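Local coordinates for regulatory Subunit of Protein Kinase A (cAMP-dependent) from Euglena gracilis (Euglena gracilis, PDB 6RSX) that binds cyclic AMP in each of two cyclic nucleotide-binding domains and probably controls the kinase catalytic subunit in response to it, at residues F70-Y75 / A126-V131; T88-I93 / K104-P109; F61-E66 / V134-L139. One frame throughout, in Å; residues are numbered along the deposited sequence.

Overall arrangement
All three contacts belong to the first cyclic nucleotide-binding domain, whose antiparallel sheets form the cupin-type beta roll, and they nest along the chain: interaction 2 inside interaction 1, and that inside interaction 3. Interactions 1 and 2 build one sheet, because strands 127-130 and 89-93 are neighbours in it, and both touch the nucleotide; interaction 3 pairs two strands of the opposing sheet. Interaction 1 is the buried one, with few backbone bonds and a serine hydroxyl in the bonding. Interaction 2 lies at the surface, with isoleucines toward cAMP and an N90-T106 hydrogen bond on its other face. Interaction 3, partly buried, is a regular ladder away from the ligand, joined to interaction 1 through I71, A65 and L136.

Interaction 1: residues F70-Y75 / A126-V131; sequences FIMKQY and ASVQAV. With CMP (adenosine-3',5'-cyclic-monophosphate), chain B.
The F70 ring is sandwiched: K73 CE sits over one face toward the rim, and the Q129 amide lies on the opposite face, its plane 19° from that of the ring. The non-hydrogen-bonded pairing of F70 with Q129 sets Q129 CB over that face as a CH-pi contact, 4.1 Å from the F70 ring centroid, and the extended chain, CG anti to the backbone N, carries the amide on across it, NE2 passing CE1 to bond G68 O. The Y75 ring has Q74 CG over its centre. The strands pair antiparallel with a beta bulge, the register slipping by one residue between F70 and M72. I71 N donates to V128 O at 2.9 Å, and V128 N returns a bond to M72 O at 3.0 Å. Beyond the bulge a side chain takes over: Q74 N meets S127 OG at 2.9 Å, almost straight at 176°, and a water joins S127 OG to Q74 OE1, which also accepts from Q94 N. M72 CG takes the crowded position between N and the carbonyl carbon (chi1 60°) and packs on V128 CG2 at 3.7 Å; chi2 is straight, carrying M72 SD to within 3.4 Å of cAMP O5'. The contact thus grades from a polar clasp at S127 to M72 SD and the A126 carbonyl resting against the O5'-C5' part of cAMP, which R124 and A125 also bond, consistent with the family's phosphate site.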
loop_
_atom_site.group_PDB
_atom_site.type_symbol
_atom_site.label_atom_id
_atom_site.label_comp_id
_atom_site.label_asym_id
_atom_site.label_seq_id
_atom_site.Cartn_x
_atom_site.Cartn_y
_atom_site.Cartn_z
ATOM N N PHE A 70 -21.703 -13.780 3.090
ATOM C CA PHE A 70 -20.482 -13.829 2.282
ATOM C C PHE A 70 -20.660 -13.019 1.002
ATOM O O PHE A 70 -21.566 -13.284 0.188
ATOM C CB PHE A 70 -20.094 -15.268 1.937
ATOM C CG PHE A 70 -19.536 -16.047 3.096
ATOM C CD1 PHE A 70 -20.379 -16.744 3.946
ATOM C CD2 PHE A 70 -18.166 -16.065 3.356
ATOM C CE1 PHE A 70 -19.863 -17.462 5.027
ATOM C CE2 PHE A 70 -17.644 -16.784 4.460
ATOM C CZ PHE A 70 -18.484 -17.465 5.279
ATOM N N ILE A 71 -19.759 -12.073 0.789
ATOM C CA ILE A 71 -19.729 -11.328 -0.459
ATOM C C ILE A 71 -19.154 -12.184 -1.575
ATOM O O ILE A 71 -19.588 -12.100 -2.736
ATOM C CB ILE A 71 -18.917 -10.041 -0.235
ATOM C CG1 ILE A 71 -19.715 -9.153 0.735
ATOM C CG2 ILE A 71 -18.713 -9.319 -1.551
ATOM C CD1 ILE A 71 -18.859 -8.457 1.739
ATOM N N MET A 72 -18.172 -13.013 -1.238
ATOM C CA MET A 72 -17.606 -14.000 -2.146
ATOM C C MET A 72 -17.068 -15.157 -1.316
ATOM O O MET A 72 -16.720 -15.001 -0.140
ATOM C CB MET A 72 -16.496 -13.430 -3.014
ATOM C CG MET A 72 -15.265 -12.872 -2.191
ATOM S SD MET A 72 -13.983 -12.218 -3.302
ATOM C CE MET A 72 -14.851 -10.845 -4.013
ATOM N N LYS A 73 -17.026 -16.336 -1.935
ATOM C CA LYS A 73 -16.458 -17.503 -1.290
ATOM C C LYS A 73 -15.190 -17.924 -2.003
ATOM O O LYS A 73 -15.096 -17.857 -3.233
ATOM C CB LYS A 73 -17.452 -18.663 -1.252
ATOM C CG LYS A 73 -18.740 -18.279 -0.611
ATOM C CD LYS A 73 -19.093 -19.248 0.492
ATOM C CE LYS A 73 -17.979 -19.383 1.537
ATOM N NZ LYS A 73 -18.353 -20.441 2.532
ATOM N N GLN A 74 -14.235 -18.384 -1.213
ATOM C CA GLN A 74 -13.006 -18.931 -1.760
ATOM C C GLN A 74 -13.372 -19.972 -2.819
ATOM O O GLN A 74 -14.349 -20.691 -2.664
ATOM C CB GLN A 74 -12.175 -19.560 -0.653
ATOM C CG GLN A 74 -10.771 -19.906 -1.092
ATOM C CD GLN A 74 -9.944 -20.393 0.083
ATOM O OE1 GLN A 74 -10.332 -20.167 1.218
ATOM N NE2 GLN A 74 -8.832 -21.098 -0.178
ATOM N N TYR A 75 -12.545 -20.046 -3.842
ATOM C CA TYR A 75 -12.757 -20.914 -5.031
ATOM C C TYR A 75 -13.868 -20.494 -5.991
ATOM O O TYR A 75 -13.989 -21.104 -7.075
ATOM C CB TYR A 75 -12.998 -22.377 -4.584
ATOM C CG TYR A 75 -12.046 -22.886 -3.559
ATOM C CD1 TYR A 75 -10.666 -23.054 -3.830
ATOM C CD2 TYR A 75 -12.507 -23.237 -2.291
ATOM C CE1 TYR A 75 -9.788 -23.525 -2.822
ATOM C CE2 TYR A 75 -11.646 -23.707 -1.322
ATOM C CZ TYR A 75 -10.299 -23.877 -1.601
ATOM O OH TYR A 75 -9.492 -24.339 -0.588
ATOM N N ALA A 126 -9.800 -16.347 -1.276
ATOM C CA ALA A 126 -10.276 -16.203 0.084
ATOM C C ALA A 126 -11.774 -16.001 0.019
ATOM O O ALA A 126 -12.305 -15.522 -0.991
ATOM C CB ALA A 126 -9.581 -15.000 0.755
ATOM N N SER A 127 -12.442 -16.341 1.119
ATOM C CA SER A 127 -13.796 -15.875 1.336
ATOM C C SER A 127 -13.760 -14.494 1.992
ATOM O O SER A 127 -12.852 -14.185 2.783
ATOM C CB SER A 127 -14.547 -16.851 2.241
ATOM O OG SER A 127 -14.643 -18.173 1.645
ATOM N N VAL A 128 -14.778 -13.689 1.722
ATOM C CA VAL A 128 -14.892 -12.362 2.353
ATOM C C VAL A 128 -16.278 -12.267 2.966
ATOM O O VAL A 128 -17.288 -12.298 2.240
ATOM C CB VAL A 128 -14.668 -11.225 1.348
ATOM C CG1 VAL A 128 -14.701 -9.846 2.062
ATOM C CG2 VAL A 128 -13.355 -11.421 0.617
ATOM N N GLN A 129 -16.338 -12.162 4.299
ATOM C CA GLN A 129 -17.609 -12.233 5.015
ATOM C C GLN A 129 -17.908 -10.909 5.699
ATOM O O GLN A 129 -17.045 -10.376 6.404
ATOM C CB GLN A 129 -17.563 -13.354 6.057
ATOM C CG GLN A 129 -18.858 -13.486 6.816
ATOM C CD GLN A 129 -18.866 -14.712 7.722
ATOM O OE1 GLN A 129 -17.827 -15.132 8.201
ATOM N NE2 GLN A 129 -20.042 -15.305 7.923
ATOM N N ALA A 130 -19.118 -10.386 5.514
ATOM C CA ALA A 130 -19.492 -9.160 6.209
ATOM C C ALA A 130 -19.526 -9.436 7.707
ATOM O O ALA A 130 -20.131 -10.414 8.155
ATOM C CB ALA A 130 -20.851 -8.667 5.740
ATOM N N VAL A 131 -18.903 -8.557 8.491
ATOM C CA VAL A 131 -18.968 -8.678 9.949
ATOM C C VAL A 131 -20.169 -7.878 10.429
ATOM O O VAL A 131 -21.060 -8.409 11.092
ATOM C CB VAL A 131 -17.672 -8.193 10.599
ATOM C CG1 VAL A 131 -17.804 -8.178 12.154
ATOM C CG2 VAL A 131 -16.519 -9.067 10.196
HETATM P P CMP B . -9.548 -12.734 -5.084
HETATM O O1P CMP B . -10.186 -12.316 -6.452
HETATM O O2P CMP B . -8.705 -13.928 -4.915
HETATM O "O5'" CMP B . -10.736 -12.976 -4.027
HETATM C "C5'" CMP B . -10.488 -12.942 -2.622
HETATM C "C4'" CMP B . -9.747 -11.668 -2.343
HETATM O "O4'" CMP B . -9.322 -11.509 -0.983
HETATM C "C3'" CMP B . -8.450 -11.550 -3.101
HETATM O "O3'" CMP B . -8.663 -11.400 -4.486
HETATM C "C2'" CMP B . -7.770 -10.363 -2.412
HETATM O "O2'" CMP B . -8.260 -9.164 -2.988
HETATM C "C1'" CMP B . -8.315 -10.500 -0.962
HETATM N N9 CMP B . -7.315 -10.902 0.022
HETATM C C8 CMP B . -7.107 -10.280 1.234
HETATM N N7 CMP B . -6.171 -10.946 1.886
HETATM C C5 CMP B . -5.766 -11.940 1.083
HETATM C C6 CMP B . -4.792 -12.874 1.310
HETATM N N6 CMP B . -3.920 -13.091 2.439
HETATM N N1 CMP B . -4.489 -13.775 0.403
HETATM C C2 CMP B . -5.214 -13.782 -0.758
HETATM N N3 CMP B . -6.187 -12.848 -1.017
HETATM C C4 CMP B . -6.466 -11.929 -0.065
HETATM O O HOH W 1 -12.752 -19.694 2.710
#

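Interaction 2: residues T88-I93 / K104-P109; sequences TCNILI and KSTIGP. With CMP (adenosine-3',5'-cyclic-monophosphate), chain B.
T106 OG1 is gripped by two hydrogen bonds: it donates to N90 OD1 at 2.9 Å, from above the amide carbonyl plane, and it also bonds H103 NE2. The two side chains run alongside each other on one face of an antiparallel hairpin, T106 OG1 lying beside its own backbone N (chi1 -55°). Along the backbone, C89 and I107 form a hydrogen-bonded pair with 2.9 Å from C89 N to I107 O, and the return bond, from I107 N to C89 O, is just as short. Further on, I91 N points at S105 O, 2.8 Å away and nearly straight at 171°, whereas I91 O accepts a hydrogen bond from K104 N; K104 and S105 thus both face I91, a classic beta bulge. The face of C89, I91 and I107 is mostly apolar, with S105 OG beside I91 CG1. I91 and I107 cross at about a right angle, CD1 to CD1 at 3.9 Å, and I91 CG2 meets adenine N7 at 3.6 Å. Beside them K104 CG crosses over I93 CD1, and that I93 CD1 methyl reaches adenine N1 at 3.7 Å. I91 and I93 therefore touch the base, and I107 backs I91. Strand 102-107 is the outermost strand of its sheet within the chain, and strand 89-93 bonds on to 127-130, while C89 and I107 reach I84 of strand 80-84 in the facing sheet.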
loop_
_atom_site.group_PDB
_atom_site.type_symbol
_atom_site.label_atom_id
_atom_site.label_comp_id
_atom_site.label_asym_id
_atom_site.label_seq_id
_atom_site.Cartn_x
_atom_site.Cartn_y
_atom_site.Cartn_z
ATOM N N THR A 88 -17.194 -3.608 8.152
ATOM C CA THR A 88 -15.942 -4.346 8.085
ATOM C C THR A 88 -16.237 -5.759 7.562
ATOM O O THR A 88 -17.353 -6.265 7.684
ATOM C CB THR A 88 -15.230 -4.429 9.413
ATOM O OG1 THR A 88 -16.024 -5.210 10.333
ATOM C CG2 THR A 88 -14.945 -2.952 9.954
ATOM N N CYS A 89 -15.207 -6.388 7.013
ATOM C CA CYS A 89 -15.284 -7.725 6.424
ATOM C C CYS A 89 -14.130 -8.566 6.930
ATOM O O CYS A 89 -13.020 -8.051 7.126
ATOM C CB CYS A 89 -15.210 -7.699 4.854
ATOM S SG CYS A 89 -16.627 -6.941 4.061
ATOM N N ASN A 90 -14.370 -9.855 7.139
ATOM C CA ASN A 90 -13.304 -10.786 7.483
ATOM C C ASN A 90 -12.813 -11.495 6.230
ATOM O O ASN A 90 -13.622 -11.972 5.429
ATOM C CB ASN A 90 -13.770 -11.827 8.499
ATOM C CG ASN A 90 -13.871 -11.217 9.929
ATOM O OD1 ASN A 90 -13.314 -10.160 10.186
ATOM N ND2 ASN A 90 -14.608 -11.861 10.808
ATOM N N ILE A 91 -11.498 -11.586 6.104
ATOM C CA ILE A 91 -10.838 -12.390 5.077
ATOM C C ILE A 91 -10.575 -13.757 5.694
ATOM O O ILE A 91 -9.871 -13.868 6.711
ATOM C CB ILE A 91 -9.522 -11.747 4.620
ATOM C CG1 ILE A 91 -9.740 -10.315 4.136
ATOM C CG2 ILE A 91 -8.835 -12.639 3.571
ATOM C CD1 ILE A 91 -10.810 -10.149 3.011
ATOM N N LEU A 92 -11.161 -14.796 5.102
ATOM C CA LEU A 92 -11.060 -16.170 5.595
ATOM C C LEU A 92 -10.444 -17.047 4.511
ATOM O O LEU A 92 -10.853 -16.975 3.348
ATOM C CB LEU A 92 -12.445 -16.718 5.975
ATOM C CG LEU A 92 -13.205 -15.848 6.981
ATOM C CD1 LEU A 92 -14.678 -15.959 6.829
ATOM C CD2 LEU A 92 -12.795 -16.345 8.332
ATOM N N ILE A 93 -9.471 -17.875 4.875
ATOM C CA ILE A 93 -8.812 -18.723 3.887
ATOM C C ILE A 93 -8.763 -20.162 4.393
ATOM O O ILE A 93 -8.264 -20.432 5.489
ATOM C CB ILE A 93 -7.408 -18.214 3.529
ATOM C CG1 ILE A 93 -7.502 -16.778 2.981
ATOM C CG2 ILE A 93 -6.720 -19.190 2.502
ATOM C CD1 ILE A 93 -6.114 -16.118 2.726
ATOM N N LYS A 104 -7.879 -14.558 8.598
ATOM C CA LYS A 104 -6.590 -13.994 8.212
ATOM C C LYS A 104 -6.459 -12.513 8.547
ATOM O O LYS A 104 -5.418 -12.092 9.072
ATOM C CB LYS A 104 -6.327 -14.189 6.710
ATOM C CG LYS A 104 -6.109 -15.660 6.276
ATOM C CD LYS A 104 -4.872 -16.253 6.919
ATOM C CE LYS A 104 -4.786 -17.765 6.763
ATOM N NZ LYS A 104 -3.444 -18.260 7.240
ATOM N N SER A 105 -7.496 -11.713 8.290
ATOM C CA SER A 105 -7.448 -10.281 8.575
ATOM C C SER A 105 -8.861 -9.737 8.515
ATOM O O SER A 105 -9.788 -10.403 8.033
ATOM C CB SER A 105 -6.538 -9.528 7.595
ATOM O OG SER A 105 -7.080 -9.501 6.281
ATOM N N THR A 106 -9.016 -8.514 9.010
ATOM C CA THR A 106 -10.268 -7.777 8.926
ATOM C C THR A 106 -9.990 -6.502 8.160
ATOM O O THR A 106 -8.973 -5.838 8.422
ATOM C CB THR A 106 -10.814 -7.480 10.333
ATOM O OG1 THR A 106 -10.927 -8.708 11.053
ATOM C CG2 THR A 106 -12.149 -6.753 10.291
ATOM N N ILE A 107 -10.884 -6.152 7.220
ATOM C CA ILE A 107 -10.707 -4.954 6.411
ATOM C C ILE A 107 -11.922 -4.044 6.574
ATOM O O ILE A 107 -13.016 -4.459 6.989
ATOM C CB ILE A 107 -10.459 -5.296 4.906
ATOM C CG1 ILE A 107 -11.571 -6.168 4.357
ATOM C CG2 ILE A 107 -9.123 -6.027 4.792
ATOM C CD1 ILE A 107 -11.516 -6.315 2.790
ATOM N N GLY A 108 -11.730 -2.783 6.219
ATOM C CA GLY A 108 -12.789 -1.821 6.403
ATOM C C GLY A 108 -12.857 -0.776 5.317
ATOM O O GLY A 108 -12.303 -0.956 4.230
ATOM N N PRO A 109 -13.526 0.346 5.596
ATOM C CA PRO A 109 -13.704 1.402 4.588
ATOM C C PRO A 109 -12.409 1.781 3.861
ATOM O O PRO A 109 -11.357 2.009 4.478
ATOM C CB PRO A 109 -14.256 2.579 5.417
ATOM C CG PRO A 109 -15.059 1.888 6.477
ATOM C CD PRO A 109 -14.233 0.677 6.864
HETATM P P CMP B . -9.548 -12.734 -5.084
HETATM O O1P CMP B . -10.186 -12.316 -6.452
HETATM O O2P CMP B . -8.705 -13.928 -4.915
HETATM O "O5'" CMP B . -10.736 -12.976 -4.027
HETATM C "C5'" CMP B . -10.488 -12.942 -2.622
HETATM C "C4'" CMP B . -9.747 -11.668 -2.343
HETATM O "O4'" CMP B . -9.322 -11.509 -0.983
HETATM C "C3'" CMP B . -8.450 -11.550 -3.101
HETATM O "O3'" CMP B . -8.663 -11.400 -4.486
HETATM C "C2'" CMP B . -7.770 -10.363 -2.412
HETATM O "O2'" CMP B . -8.260 -9.164 -2.988
HETATM C "C1'" CMP B . -8.315 -10.500 -0.962
HETATM N N9 CMP B . -7.315 -10.902 0.022
HETATM C C8 CMP B . -7.107 -10.280 1.234
HETATM N N7 CMP B . -6.171 -10.946 1.886
HETATM C C5 CMP B . -5.766 -11.940 1.083
HETATM C C6 CMP B . -4.792 -12.874 1.310
HETATM N N6 CMP B . -3.920 -13.091 2.439
HETATM N N1 CMP B . -4.489 -13.775 0.403
HETATM C C2 CMP B . -5.214 -13.782 -0.758
HETATM N N3 CMP B . -6.187 -12.848 -1.017
HETATM C C4 CMP B . -6.466 -11.929 -0.065
#

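Interaction 3: residues F61-E66 / V134-L139; sequences FEKTAE and VRLWAL
Strand 61-65 is an outermost strand of its antiparallel sheet within the chain, and it pairs with strand 134-140 in a regular ladder of the beta roll. Three hydrogen-bonded pairs, F61 with A138, K63 with L136 and A65 with V134, give six backbone bonds; the shortest, from A138 N to F61 O, is 2.7 Å. F61 holds CG in the crowded position between backbone N and carbonyl carbon (chi1 55°), which swings the ring across to the neighbouring strand, where A138 CB sits over one face, 3.9 Å from the F61 ring centroid. With an alanine in place of F61 the ring over A138 CB is gone, which would probably leave A138 less well covered and loosen this end of the ladder. The face of E62 and W137 answers in kind: E62 CG lies over the indole's six-membered ring, 3.4 Å from W137 CH2, the two side chains running side by side. W137 NE1 bonds E85 OE2, and R135 NE bonds S86 OG. Beyond strand 134-140 comes strand 80-84, whose Y82 touches K63, L136 and A138. A65 and L136 pack on I71 of strand 70-72, while W137 leans against helix 29-39 at T31, R34, I35 and C38.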
loop_
_atom_site.group_PDB
_atom_site.type_symbol
_atom_site.label_atom_id
_atom_site.label_comp_id
_atom_site.label_asym_id
_atom_site.label_seq_id
_atom_site.Cartn_x
_atom_site.Cartn_y
_atom_site.Cartn_z
ATOM N N PHE A 61 -20.879 0.513 -9.166
ATOM C CA PHE A 61 -22.232 0.311 -8.679
ATOM C C PHE A 61 -22.235 -0.161 -7.222
ATOM O O PHE A 61 -21.258 -0.732 -6.717
ATOM C CB PHE A 61 -23.003 -0.700 -9.553
ATOM C CG PHE A 61 -22.322 -2.043 -9.721
ATOM C CD1 PHE A 61 -21.316 -2.223 -10.674
ATOM C CD2 PHE A 61 -22.708 -3.118 -8.955
ATOM C CE1 PHE A 61 -20.696 -3.490 -10.850
ATOM C CE2 PHE A 61 -22.104 -4.386 -9.123
ATOM C CZ PHE A 61 -21.109 -4.564 -10.074
ATOM N N GLU A 62 -23.378 0.053 -6.569
ATOM C CA GLU A 62 -23.530 -0.233 -5.134
ATOM C C GLU A 62 -23.906 -1.691 -4.918
ATOM O O GLU A 62 -24.679 -2.283 -5.690
ATOM C CB GLU A 62 -24.621 0.645 -4.518
ATOM C CG GLU A 62 -24.363 2.113 -4.604
ATOM C CD GLU A 62 -25.513 2.945 -4.029
ATOM O OE1 GLU A 62 -26.026 3.829 -4.751
ATOM O OE2 GLU A 62 -25.905 2.709 -2.863
ATOM N N LYS A 63 -23.339 -2.280 -3.880
ATOM C CA LYS A 63 -23.729 -3.599 -3.404
ATOM C C LYS A 63 -23.778 -3.519 -1.888
ATOM O O LYS A 63 -22.917 -2.881 -1.300
ATOM C CB LYS A 63 -22.719 -4.665 -3.767
ATOM C CG LYS A 63 -23.227 -6.078 -3.521
ATOM C CD LYS A 63 -22.252 -7.132 -4.098
ATOM C CE LYS A 63 -22.875 -7.944 -5.256
ATOM N NZ LYS A 63 -23.722 -7.122 -6.207
ATOM N N THR A 64 -24.745 -4.176 -1.272
ATOM C CA THR A 64 -24.805 -4.258 0.180
ATOM C C THR A 64 -24.770 -5.726 0.580
ATOM O O THR A 64 -25.056 -6.625 -0.226
ATOM C CB THR A 64 -26.062 -3.575 0.741
ATOM O OG1 THR A 64 -27.223 -4.254 0.241
ATOM C CG2 THR A 64 -26.124 -2.133 0.295
ATOM N N ALA A 65 -24.395 -5.957 1.834
ATOM C CA ALA A 65 -24.352 -7.291 2.413
ATOM C C ALA A 65 -24.751 -7.183 3.873
ATOM O O ALA A 65 -24.172 -6.361 4.593
ATOM C CB ALA A 65 -22.949 -7.889 2.348
ATOM N N GLU A 66 -25.679 -8.031 4.316
ATOM C CA GLU A 66 -26.047 -8.049 5.726
ATOM C C GLU A 66 -24.961 -8.719 6.540
ATOM O O GLU A 66 -24.248 -9.595 6.048
ATOM C CB GLU A 66 -27.357 -8.797 5.947
ATOM C CG GLU A 66 -28.571 -8.093 5.407
ATOM C CD GLU A 66 -29.841 -8.927 5.590
ATOM O OE1 GLU A 66 -29.851 -9.822 6.472
ATOM O OE2 GLU A 66 -30.821 -8.693 4.842
ATOM N N VAL A 134 -22.679 -4.161 5.556
ATOM C CA VAL A 134 -21.610 -3.577 4.753
ATOM C C VAL A 134 -22.214 -2.899 3.523
ATOM O O VAL A 134 -23.203 -3.379 2.927
ATOM C CB VAL A 134 -20.562 -4.652 4.354
ATOM C CG1 VAL A 134 -19.660 -4.150 3.232
ATOM C CG2 VAL A 134 -19.717 -5.140 5.555
ATOM N N ARG A 135 -21.635 -1.771 3.155
ATOM C CA ARG A 135 -21.909 -1.109 1.887
ATOM C C ARG A 135 -20.631 -1.143 1.057
ATOM O O ARG A 135 -19.547 -0.867 1.567
ATOM C CB ARG A 135 -22.356 0.348 2.079
ATOM C CG ARG A 135 -23.734 0.567 2.695
ATOM C CD ARG A 135 -24.221 2.059 2.573
ATOM N NE ARG A 135 -23.255 3.061 3.079
ATOM C CZ ARG A 135 -23.360 4.365 2.841
ATOM N NH1 ARG A 135 -24.385 4.835 2.115
ATOM N NH2 ARG A 135 -22.436 5.199 3.317
ATOM N N LEU A 136 -20.767 -1.469 -0.250
ATOM C CA LEU A 136 -19.597 -1.596 -1.111
ATOM C C LEU A 136 -19.850 -0.824 -2.404
ATOM O O LEU A 136 -21.003 -0.651 -2.810
ATOM C CB LEU A 136 -19.354 -3.077 -1.529
ATOM C CG LEU A 136 -19.368 -4.179 -0.458
ATOM C CD1 LEU A 136 -19.651 -5.560 -1.006
ATOM C CD2 LEU A 136 -18.006 -4.214 0.155
ATOM N N TRP A 137 -18.772 -0.398 -3.051
ATOM C CA TRP A 137 -18.809 0.010 -4.463
ATOM C C TRP A 137 -18.078 -1.044 -5.280
ATOM O O TRP A 137 -17.039 -1.543 -4.874
ATOM C CB TRP A 137 -18.152 1.387 -4.626
ATOM C CG TRP A 137 -19.043 2.514 -4.154
ATOM C CD1 TRP A 137 -18.960 3.231 -2.957
ATOM C CD2 TRP A 137 -20.130 3.060 -4.868
ATOM N NE1 TRP A 137 -19.963 4.178 -2.918
ATOM C CE2 TRP A 137 -20.685 4.100 -4.083
ATOM C CE3 TRP A 137 -20.683 2.789 -6.124
ATOM C CZ2 TRP A 137 -21.778 4.851 -4.516
ATOM C CZ3 TRP A 137 -21.767 3.526 -6.547
ATOM C CH2 TRP A 137 -22.305 4.548 -5.761
ATOM N N ALA A 138 -18.609 -1.402 -6.453
ATOM C CA ALA A 138 -18.067 -2.532 -7.192
ATOM C C ALA A 138 -17.827 -2.146 -8.645
ATOM O O ALA A 138 -18.547 -1.317 -9.198
ATOM C CB ALA A 138 -19.029 -3.719 -7.172
ATOM N N LEU A 139 -16.763 -2.708 -9.219
ATOM C CA LEU A 139 -16.503 -2.684 -10.661
ATOM C C LEU A 139 -16.677 -4.085 -11.217
ATOM O O LEU A 139 -16.183 -5.061 -10.637
ATOM C CB LEU A 139 -15.077 -2.233 -10.985
ATOM C CG LEU A 139 -14.671 -0.774 -10.802
ATOM C CD1 LEU A 139 -13.182 -0.655 -11.030
ATOM C CD2 LEU A 139 -15.446 0.014 -11.848
#